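Local coordinates for flagellar brake protein YcgR (Klebsiella pneumoniae, PDB 5KEC) that probably activates transcription of the type 3 fimbriae genes by binding DNA in response to the second messenger c-di-GMP, at residues Phe20-Ile32 and Thr41-Ile53. Residues are numbered along the deposited sequence; the frame is centred on the assembly and turned at random.
Sequences FREELRKRTEIEI and TQLTRVDFAEFHI
Phe20 brings the CE2 corner of its ring over one face of Phe51, with CE2 3.6 Å from Phe51 CD2 and the two planes inclined at 40°. Leu43 meets Phe20 roughly at a right angle: its CD2 branch reaches the Phe20 ring and also Ile30 CD1, while CD1 turns to the helix backbone, 3.7 Å from Phe20 O. Val46 sets both methyls against the same helix, CG1 at Phe20 CB and Arg21 CG, CG2 by Leu24 CB. Arg21, extended from CG to NE, carries its guanidinium across the Val46 carbonyl carbon, which lies over one face. These contacts seat the end of helix 13-25 on the curled antiparallel sheet of the YcgR-like domain; Phe78 meets Phe20 edge-to-face from strand 74-87. The helix ends in a Schellman motif, with Arg27 as its C-prime residue, and the chain then enters the hairpin of strands 29-34 and 37-46. Gln42, bent at its second torsion, reaches back to that turn and gives an NE2 hydrogen to Arg27 O at 2.8 Å, nearly straight (169°) and approaching from above the carbonyl plane. Its amide lies within 18° of parallel to the Arg27 guanidinium, which has NE2 over one face. Two waters bridge the segments, one joining Thr28 O to Leu43 N, the other Leu24 O to Leu43 O. In the hairpin, Ile30 and Thr41 form a hydrogen-bonded pair, Ile30 N to Thr41 O 2.9 Å, and their CG2 methyls lie side by side 3.6 Å apart. Farther along, Ile32 CD1 touches Ile53 CD1, while neighbouring Glu31 hydrogen-bonds His70, a c-di-GMP-binding residue.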
ATOM      1  N   PHE B  20      12.796  -7.668  17.012  1.00 23.04           N
ATOM      2  CA  PHE B  20      12.651  -8.702  15.990  1.00 26.97           C
ATOM      3  C   PHE B  20      13.036 -10.082  16.524  1.00 20.94           C
ATOM      4  O   PHE B  20      12.322 -11.063  16.299  1.00 22.26           O
ATOM      5  CB  PHE B  20      13.433  -8.347  14.719  1.00 20.26           C
ATOM      6  CG  PHE B  20      12.624  -7.572  13.720  1.00 21.52           C
ATOM      7  CD1 PHE B  20      12.279  -6.253  13.962  1.00 21.88           C
ATOM      8  CD2 PHE B  20      12.197  -8.167  12.541  1.00 17.12           C
ATOM      9  CE1 PHE B  20      11.522  -5.541  13.049  1.00 24.68           C
ATOM     10  CE2 PHE B  20      11.436  -7.462  11.623  1.00 22.93           C
ATOM     11  CZ  PHE B  20      11.100  -6.145  11.877  1.00 27.14           C
ATOM     12  N   ARG B  21      14.151 -10.148  17.246  1.00 18.66           N
ATOM     13  CA  ARG B  21      14.611 -11.402  17.830  1.00 21.29           C
ATOM     14  C   ARG B  21      13.584 -12.008  18.777  1.00 24.62           C
ATOM     15  O   ARG B  21      13.409 -13.225  18.814  1.00 20.39           O
ATOM     16  CB  ARG B  21      15.939 -11.209  18.557  1.00 26.67           C
ATOM     17  CG  ARG B  21      17.117 -10.937  17.637  1.00 32.19           C
ATOM     18  CD  ARG B  21      18.424 -11.007  18.407  1.00 39.92           C
ATOM     19  NE  ARG B  21      19.586 -10.775  17.556  1.00 57.55           N
ATOM     20  CZ  ARG B  21      20.155 -11.708  16.799  1.00 73.26           C
ATOM     21  NH1 ARG B  21      19.657 -12.940  16.776  1.00 74.87           N
ATOM     22  NH2 ARG B  21      21.216 -11.412  16.057  1.00 75.25           N
ATOM     23  N   GLU B  22      12.905 -11.153  19.537  1.00 23.30           N
ATOM     24  CA  GLU B  22      11.913 -11.612  20.495  1.00 29.64           C
ATOM     25  C   GLU B  22      10.666 -12.130  19.793  1.00 25.11           C
ATOM     26  O   GLU B  22      10.173 -13.216  20.107  1.00 26.27           O
ATOM     27  CB  GLU B  22      11.547 -10.488  21.467  1.00 30.65           C
ATOM     28  CG  GLU B  22      10.483 -10.872  22.478  1.00 38.42           C
ATOM     29  CD  GLU B  22      10.342  -9.850  23.591  1.00 49.03           C
ATOM     30  OE1 GLU B  22       9.831  -8.739  23.333  1.00 52.99           O
ATOM     31  OE2 GLU B  22      10.751 -10.161  24.728  1.00 53.17           O
ATOM     32  N   GLU B  23      10.156 -11.357  18.840  1.00 20.80           N
ATOM     33  CA  GLU B  23       8.961 -11.763  18.113  1.00 24.13           C
ATOM     34  C   GLU B  23       9.223 -13.051  17.325  1.00 28.97           C
ATOM     35  O   GLU B  23       8.355 -13.917  17.219  1.00 29.76           O
ATOM     36  CB  GLU B  23       8.475 -10.637  17.198  1.00 21.34           C
ATOM     37  CG  GLU B  23       8.170  -9.336  17.927  1.00 28.29           C
ATOM     38  CD  GLU B  23       7.159  -9.504  19.058  1.00 29.55           C
ATOM     39  OE1 GLU B  23       6.214 -10.309  18.927  1.00 38.40           O
ATOM     40  OE2 GLU B  23       7.306  -8.824  20.090  1.00 33.83           O
ATOM     41  N   LEU B  24      10.429 -13.180  16.786  1.00 19.46           N
ATOM     42  CA  LEU B  24      10.843 -14.416  16.130  1.00 20.84           C
ATOM     43  C   LEU B  24      10.652 -15.599  17.080  1.00 26.56           C
ATOM     44  O   LEU B  24      10.056 -16.626  16.722  1.00 19.60           O
ATOM     45  CB  LEU B  24      12.309 -14.315  15.711  1.00 22.28           C
ATOM     46  CG  LEU B  24      13.002 -15.636  15.380  1.00 39.34           C
ATOM     47  CD1 LEU B  24      12.681 -16.056  13.957  1.00 42.47           C
ATOM     48  CD2 LEU B  24      14.501 -15.486  15.571  1.00 54.52           C
ATOM     49  N   ARG B  25      11.141 -15.421  18.304  1.00 24.72           N
ATOM     50  CA  ARG B  25      11.137 -16.451  19.338  1.00 32.60           C
ATOM     51  C   ARG B  25       9.728 -16.783  19.819  1.00 33.29           C
ATOM     52  O   ARG B  25       9.467 -17.888  20.297  1.00 35.11           O
ATOM     53  CB  ARG B  25      12.009 -15.996  20.513  1.00 38.57           C
ATOM     54  CG  ARG B  25      11.991 -16.924  21.710  1.00 58.02           C
ATOM     55  CD  ARG B  25      12.941 -16.437  22.797  1.00 73.12           C
ATOM     56  NE  ARG B  25      12.408 -15.298  23.541  1.00 84.08           N
ATOM     57  CZ  ARG B  25      13.130 -14.541  24.366  1.00 92.84           C
ATOM     58  NH1 ARG B  25      14.421 -14.796  24.546  1.00 95.37           N
ATOM     59  NH2 ARG B  25      12.565 -13.526  25.007  1.00 94.84           N
ATOM     60  N   LYS B  26       8.817 -15.829  19.686  1.00 22.88           N
ATOM     61  CA  LYS B  26       7.451 -16.041  20.125  1.00 27.72           C
ATOM     62  C   LYS B  26       6.566 -16.498  18.979  1.00 25.59           C
ATOM     63  O   LYS B  26       5.361 -16.631  19.138  1.00 32.67           O
ATOM     64  CB  LYS B  26       6.896 -14.766  20.762  1.00 25.09           C
ATOM     65  CG  LYS B  26       7.751 -14.286  21.917  1.00 35.43           C
ATOM     66  CD  LYS B  26       6.954 -13.487  22.921  1.00 44.79           C
ATOM     67  CE  LYS B  26       6.341 -12.251  22.295  1.00 55.73           C
ATOM     68  NZ  LYS B  26       5.613 -11.441  23.311  1.00 59.91           N
ATOM     69  N   ARG B  27       7.178 -16.744  17.825  1.00 20.69           N
ATOM     70  CA  ARG B  27       6.450 -17.109  16.617  1.00 22.77           C
ATOM     71  C   ARG B  27       5.339 -16.116  16.321  1.00 25.72           C
ATOM     72  O   ARG B  27       4.264 -16.496  15.867  1.00 27.95           O
ATOM     73  CB  ARG B  27       5.862 -18.515  16.737  1.00 31.63           C
ATOM     74  CG  ARG B  27       6.878 -19.639  16.789  1.00 38.37           C
ATOM     75  CD  ARG B  27       6.164 -20.993  16.854  1.00 35.76           C
ATOM     76  NE  ARG B  27       5.161 -21.110  15.796  1.00 22.53           N
ATOM     77  CZ  ARG B  27       3.853 -20.938  15.974  1.00 25.33           C
ATOM     78  NH1 ARG B  27       3.373 -20.656  17.177  1.00 21.59           N
ATOM     79  NH2 ARG B  27       3.019 -21.050  14.946  1.00 22.08           N
ATOM     80  N   THR B  28       5.598 -14.842  16.587  1.00 23.83           N
ATOM     81  CA  THR B  28       4.618 -13.796  16.316  1.00 30.45           C
ATOM     82  C   THR B  28       4.215 -13.790  14.849  1.00 26.79           C
ATOM     83  O   THR B  28       5.062 -13.932  13.968  1.00 29.02           O
ATOM     84  CB  THR B  28       5.164 -12.421  16.724  1.00 22.54           C
ATOM     85  OG1 THR B  28       5.424 -12.433  18.131  1.00 21.39           O
ATOM     86  CG2 THR B  28       4.169 -11.306  16.407  1.00 23.49           C
ATOM     87  N   GLU B  29       2.920 -13.643  14.585  1.00 23.89           N
ATOM     88  CA  GLU B  29       2.453 -13.585  13.208  1.00 26.13           C
ATOM     89  C   GLU B  29       2.944 -12.304  12.553  1.00 23.05           C
ATOM     90  O   GLU B  29       2.797 -11.216  13.106  1.00 25.80           O
ATOM     91  CB  GLU B  29       0.928 -13.637  13.137  1.00 28.06           C
ATOM     92  CG  GLU B  29       0.320 -14.955  13.588  1.00 38.50           C
ATOM     93  CD  GLU B  29      -0.157 -14.924  15.026  1.00 43.57           C
ATOM     94  OE1 GLU B  29       0.249 -14.006  15.780  1.00 42.23           O
ATOM     95  OE2 GLU B  29      -0.942 -15.822  15.400  1.00 49.65           O
ATOM     96  N   ILE B  30       3.531 -12.435  11.375  1.00 20.70           N
ATOM     97  CA  ILE B  30       3.902 -11.254  10.610  1.00 22.92           C
ATOM     98  C   ILE B  30       2.993 -11.174   9.391  1.00 18.78           C
ATOM     99  O   ILE B  30       2.803 -12.165   8.675  1.00 29.13           O
ATOM    100  CB  ILE B  30       5.414 -11.247  10.245  1.00 25.43           C
ATOM    101  CG1 ILE B  30       5.799  -9.953   9.518  1.00 34.73           C
ATOM    102  CG2 ILE B  30       5.811 -12.486   9.441  1.00 20.91           C
ATOM    103  CD1 ILE B  30       7.298  -9.779   9.365  1.00 37.10           C
ATOM    104  N   GLU B  31       2.381 -10.012   9.189  1.00 21.46           N
ATOM    105  CA  GLU B  31       1.519  -9.808   8.031  1.00 23.68           C
ATOM    106  C   GLU B  31       2.229  -8.979   6.966  1.00 28.80           C
ATOM    107  O   GLU B  31       2.722  -7.889   7.246  1.00 24.18           O
ATOM    108  CB  GLU B  31       0.215  -9.130   8.439  1.00 23.02           C
ATOM    109  CG  GLU B  31      -0.838  -9.132   7.343  1.00 27.55           C
ATOM    110  CD  GLU B  31      -2.230  -8.826   7.868  1.00 35.57           C
ATOM    111  OE1 GLU B  31      -2.360  -8.457   9.055  1.00 33.28           O
ATOM    112  OE2 GLU B  31      -3.198  -8.965   7.089  1.00 36.68           O
ATOM    113  N   ILE B  32       2.274  -9.508   5.747  1.00 24.21           N
ATOM    114  CA  ILE B  32       2.950  -8.857   4.631  1.00 27.08           C
ATOM    115  C   ILE B  32       1.924  -8.400   3.607  1.00 31.17           C
ATOM    116  O   ILE B  32       1.153  -9.216   3.096  1.00 32.86           O
ATOM    117  CB  ILE B  32       3.905  -9.840   3.929  1.00 25.66           C
ATOM    118  CG1 ILE B  32       4.652 -10.688   4.964  1.00 32.08           C
ATOM    119  CG2 ILE B  32       4.853  -9.098   2.993  1.00 28.79           C
ATOM    120  CD1 ILE B  32       5.521 -11.780   4.355  1.00 33.20           C
ATOM    121  N   THR B  41       2.520 -15.140   8.045  1.00 24.01           N
ATOM    122  CA  THR B  41       3.529 -16.160   8.236  1.00 22.85           C
ATOM    123  C   THR B  41       4.299 -15.847   9.515  1.00 22.02           C
ATOM    124  O   THR B  41       3.803 -15.118  10.374  1.00 30.69           O
ATOM    125  CB  THR B  41       4.468 -16.241   7.010  1.00 26.90           C
ATOM    126  OG1 THR B  41       5.373 -17.342   7.159  1.00 29.30           O
ATOM    127  CG2 THR B  41       5.251 -14.937   6.841  1.00 24.00           C
ATOM    128  N   GLN B  42       5.490 -16.416   9.659  1.00 21.19           N
ATOM    129  CA  GLN B  42       6.354 -16.110  10.795  1.00 17.82           C
ATOM    130  C   GLN B  42       7.719 -15.670  10.289  1.00 23.88           C
ATOM    131  O   GLN B  42       8.118 -16.016   9.176  1.00 28.53           O
ATOM    132  CB  GLN B  42       6.527 -17.322  11.718  1.00 24.63           C
ATOM    133  CG  GLN B  42       5.583 -17.373  12.914  1.00 28.90           C
ATOM    134  CD  GLN B  42       4.171 -17.781  12.536  1.00 29.06           C
ATOM    135  OE1 GLN B  42       3.920 -18.243  11.423  1.00 29.65           O
ATOM    136  NE2 GLN B  42       3.239 -17.606  13.464  1.00 26.44           N
ATOM    137  N   LEU B  43       8.425 -14.893  11.105  1.00 23.76           N
ATOM    138  CA  LEU B  43       9.822 -14.575  10.840  1.00 24.29           C
ATOM    139  C   LEU B  43      10.615 -15.873  10.822  1.00 23.67           C
ATOM    140  O   LEU B  43      10.437 -16.716  11.698  1.00 21.02           O
ATOM    141  CB  LEU B  43      10.367 -13.686  11.955  1.00 20.23           C
ATOM    142  CG  LEU B  43       9.794 -12.276  12.052  1.00 17.50           C
ATOM    143  CD1 LEU B  43      10.047 -11.725  13.454  1.00 16.21           C
ATOM    144  CD2 LEU B  43      10.405 -11.385  10.985  1.00 22.98           C
ATOM    145  N   THR B  44      11.504 -16.039   9.850  1.00 23.89           N
ATOM    146  CA  THR B  44      12.287 -17.272   9.795  1.00 24.70           C
ATOM    147  C   THR B  44      13.742 -17.070  10.224  1.00 23.33           C
ATOM    148  O   THR B  44      14.474 -18.037  10.460  1.00 27.29           O
ATOM    149  CB  THR B  44      12.212 -17.936   8.400  1.00 29.77           C
ATOM    150  OG1 THR B  44      12.624 -17.007   7.397  1.00 23.70           O
ATOM    151  CG2 THR B  44      10.798 -18.353   8.089  1.00 24.18           C
ATOM    152  N   ARG B  45      14.160 -15.814  10.335  1.00 23.65           N
ATOM    153  CA  ARG B  45      15.536 -15.520  10.712  1.00 24.33           C
ATOM    154  C   ARG B  45      15.727 -14.038  10.976  1.00 25.25           C
ATOM    155  O   ARG B  45      15.184 -13.197  10.265  1.00 29.10           O
ATOM    156  CB  ARG B  45      16.502 -15.982   9.620  1.00 23.35           C
ATOM    157  CG  ARG B  45      17.963 -15.845   9.993  1.00 33.29           C
ATOM    158  CD  ARG B  45      18.869 -16.047   8.786  1.00 46.88           C
ATOM    159  NE  ARG B  45      20.259 -15.743   9.109  1.00 60.96           N
ATOM    160  CZ  ARG B  45      21.129 -16.634   9.575  1.00 64.34           C
ATOM    161  NH1 ARG B  45      20.755 -17.894   9.762  1.00 54.65           N
ATOM    162  NH2 ARG B  45      22.374 -16.266   9.849  1.00 69.99           N
ATOM    163  N   VAL B  46      16.496 -13.726  12.009  1.00 23.72           N
ATOM    164  CA  VAL B  46      16.802 -12.345  12.347  1.00 27.73           C
ATOM    165  C   VAL B  46      18.296 -12.211  12.589  1.00 32.33           C
ATOM    166  O   VAL B  46      18.886 -12.986  13.341  1.00 35.05           O
ATOM    167  CB  VAL B  46      16.051 -11.879  13.611  1.00 30.16           C
ATOM    168  CG1 VAL B  46      16.442 -10.449  13.961  1.00 26.08           C
ATOM    169  CG2 VAL B  46      14.541 -11.990  13.416  1.00 31.09           C
ATOM    170  N   ASP B  47      18.915 -11.243  11.926  1.00 36.70           N
ATOM    171  CA  ASP B  47      20.308 -10.928  12.198  1.00 39.55           C
ATOM    172  C   ASP B  47      20.484  -9.416  12.268  1.00 42.12           C
ATOM    173  O   ASP B  47      19.506  -8.666  12.204  1.00 35.49           O
ATOM    174  CB  ASP B  47      21.242 -11.570  11.166  1.00 46.50           C
ATOM    175  CG  ASP B  47      20.980 -11.090   9.755  1.00 56.26           C
ATOM    176  OD1 ASP B  47      20.914  -9.860   9.547  1.00 61.15           O
ATOM    177  OD2 ASP B  47      20.840 -11.946   8.855  1.00 62.24           O
ATOM    178  N   PHE B  48      21.729  -8.974  12.400  1.00 48.71           N
ATOM    179  CA  PHE B  48      22.011  -7.574  12.691  1.00 44.19           C
ATOM    180  C   PHE B  48      21.517  -6.610  11.613  1.00 30.43           C
ATOM    181  O   PHE B  48      21.299  -5.430  11.883  1.00 41.35           O
ATOM    182  CB  PHE B  48      23.509  -7.378  12.943  1.00 57.76           C
ATOM    183  CG  PHE B  48      24.378  -7.763  11.776  1.00 71.74           C
ATOM    184  CD1 PHE B  48      24.876  -6.794  10.916  1.00 70.12           C
ATOM    185  CD2 PHE B  48      24.697  -9.092  11.538  1.00 80.09           C
ATOM    186  CE1 PHE B  48      25.678  -7.141   9.841  1.00 69.55           C
ATOM    187  CE2 PHE B  48      25.499  -9.447  10.465  1.00 83.21           C
ATOM    188  CZ  PHE B  48      25.989  -8.467   9.615  1.00 76.98           C
ATOM    189  N   ALA B  49      21.324  -7.111  10.398  1.00 29.71           N
ATOM    190  CA  ALA B  49      21.014  -6.234   9.272  1.00 33.82           C
ATOM    191  C   ALA B  49      19.716  -6.576   8.534  1.00 38.88           C
ATOM    192  O   ALA B  49      19.162  -5.730   7.829  1.00 35.86           O
ATOM    193  CB  ALA B  49      22.181  -6.216   8.296  1.00 33.49           C
ATOM    194  N   GLU B  50      19.236  -7.807   8.697  1.00 29.75           N
ATOM    195  CA  GLU B  50      18.123  -8.299   7.889  1.00 28.86           C
ATOM    196  C   GLU B  50      17.206  -9.249   8.655  1.00 24.91           C
ATOM    197  O   GLU B  50      17.596  -9.825   9.665  1.00 21.70           O
ATOM    198  CB  GLU B  50      18.657  -9.011   6.642  1.00 40.00           C
ATOM    199  CG  GLU B  50      19.373  -8.102   5.658  1.00 49.11           C
ATOM    200  CD  GLU B  50      20.125  -8.871   4.587  1.00 54.34           C
ATOM    201  OE1 GLU B  50      20.495 -10.042   4.837  1.00 37.20           O
ATOM    202  OE2 GLU B  50      20.349  -8.298   3.497  1.00 52.48           O
ATOM    203  N   PHE B  51      15.975  -9.386   8.179  1.00 24.23           N
ATOM    204  CA  PHE B  51      15.081 -10.419   8.686  1.00 27.16           C
ATOM    205  C   PHE B  51      14.549 -11.212   7.512  1.00 23.99           C
ATOM    206  O   PHE B  51      14.420 -10.684   6.411  1.00 32.75           O
ATOM    207  CB  PHE B  51      13.928  -9.823   9.497  1.00 22.66           C
ATOM    208  CG  PHE B  51      12.921  -9.072   8.672  1.00 25.34           C
ATOM    209  CD1 PHE B  51      11.825  -9.727   8.127  1.00 23.37           C
ATOM    210  CD2 PHE B  51      13.064  -7.708   8.451  1.00 24.66           C
ATOM    211  CE1 PHE B  51      10.887  -9.035   7.371  1.00 22.19           C
ATOM    212  CE2 PHE B  51      12.134  -7.004   7.695  1.00 20.42           C
ATOM    213  CZ  PHE B  51      11.045  -7.671   7.149  1.00 23.43           C
ATOM    214  N   HIS B  52      14.241 -12.484   7.744  1.00 23.34           N
ATOM    215  CA  HIS B  52      13.783 -13.351   6.667  1.00 26.70           C
ATOM    216  C   HIS B  52      12.351 -13.791   6.856  1.00 27.58           C
ATOM    217  O   HIS B  52      11.879 -13.936   7.977  1.00 22.75           O
ATOM    218  CB  HIS B  52      14.651 -14.603   6.582  1.00 22.98           C
ATOM    219  CG  HIS B  52      16.066 -14.326   6.205  1.00 26.99           C
ATOM    220  ND1 HIS B  52      16.942 -15.322   5.830  1.00 38.56           N
ATOM    221  CD2 HIS B  52      16.760 -13.167   6.140  1.00 33.80           C
ATOM    222  CE1 HIS B  52      18.119 -14.785   5.556  1.00 50.39           C
ATOM    223  NE2 HIS B  52      18.035 -13.479   5.737  1.00 40.21           N
ATOM    224  N   ILE B  53      11.671 -14.009   5.739  1.00 28.73           N
ATOM    225  CA  ILE B  53      10.412 -14.731   5.736  1.00 28.01           C
ATOM    226  C   ILE B  53      10.447 -15.690   4.555  1.00 26.29           C
ATOM    227  O   ILE B  53      11.259 -15.527   3.643  1.00 32.80           O
ATOM    228  CB  ILE B  53       9.208 -13.782   5.632  1.00 26.32           C
ATOM    229  CG1 ILE B  53       9.302 -12.931   4.369  1.00 28.70           C
ATOM    230  CG2 ILE B  53       9.103 -12.898   6.881  1.00 19.29           C
ATOM    231  CD1 ILE B  53       8.515 -13.489   3.207  1.00 37.35           C
TER
HETATM  232  O   HOH W   1       7.718 -14.413  13.849  1.00 26.85           O
HETATM  233  O   HOH W   2       9.010 -16.824  14.265  1.00 21.96           O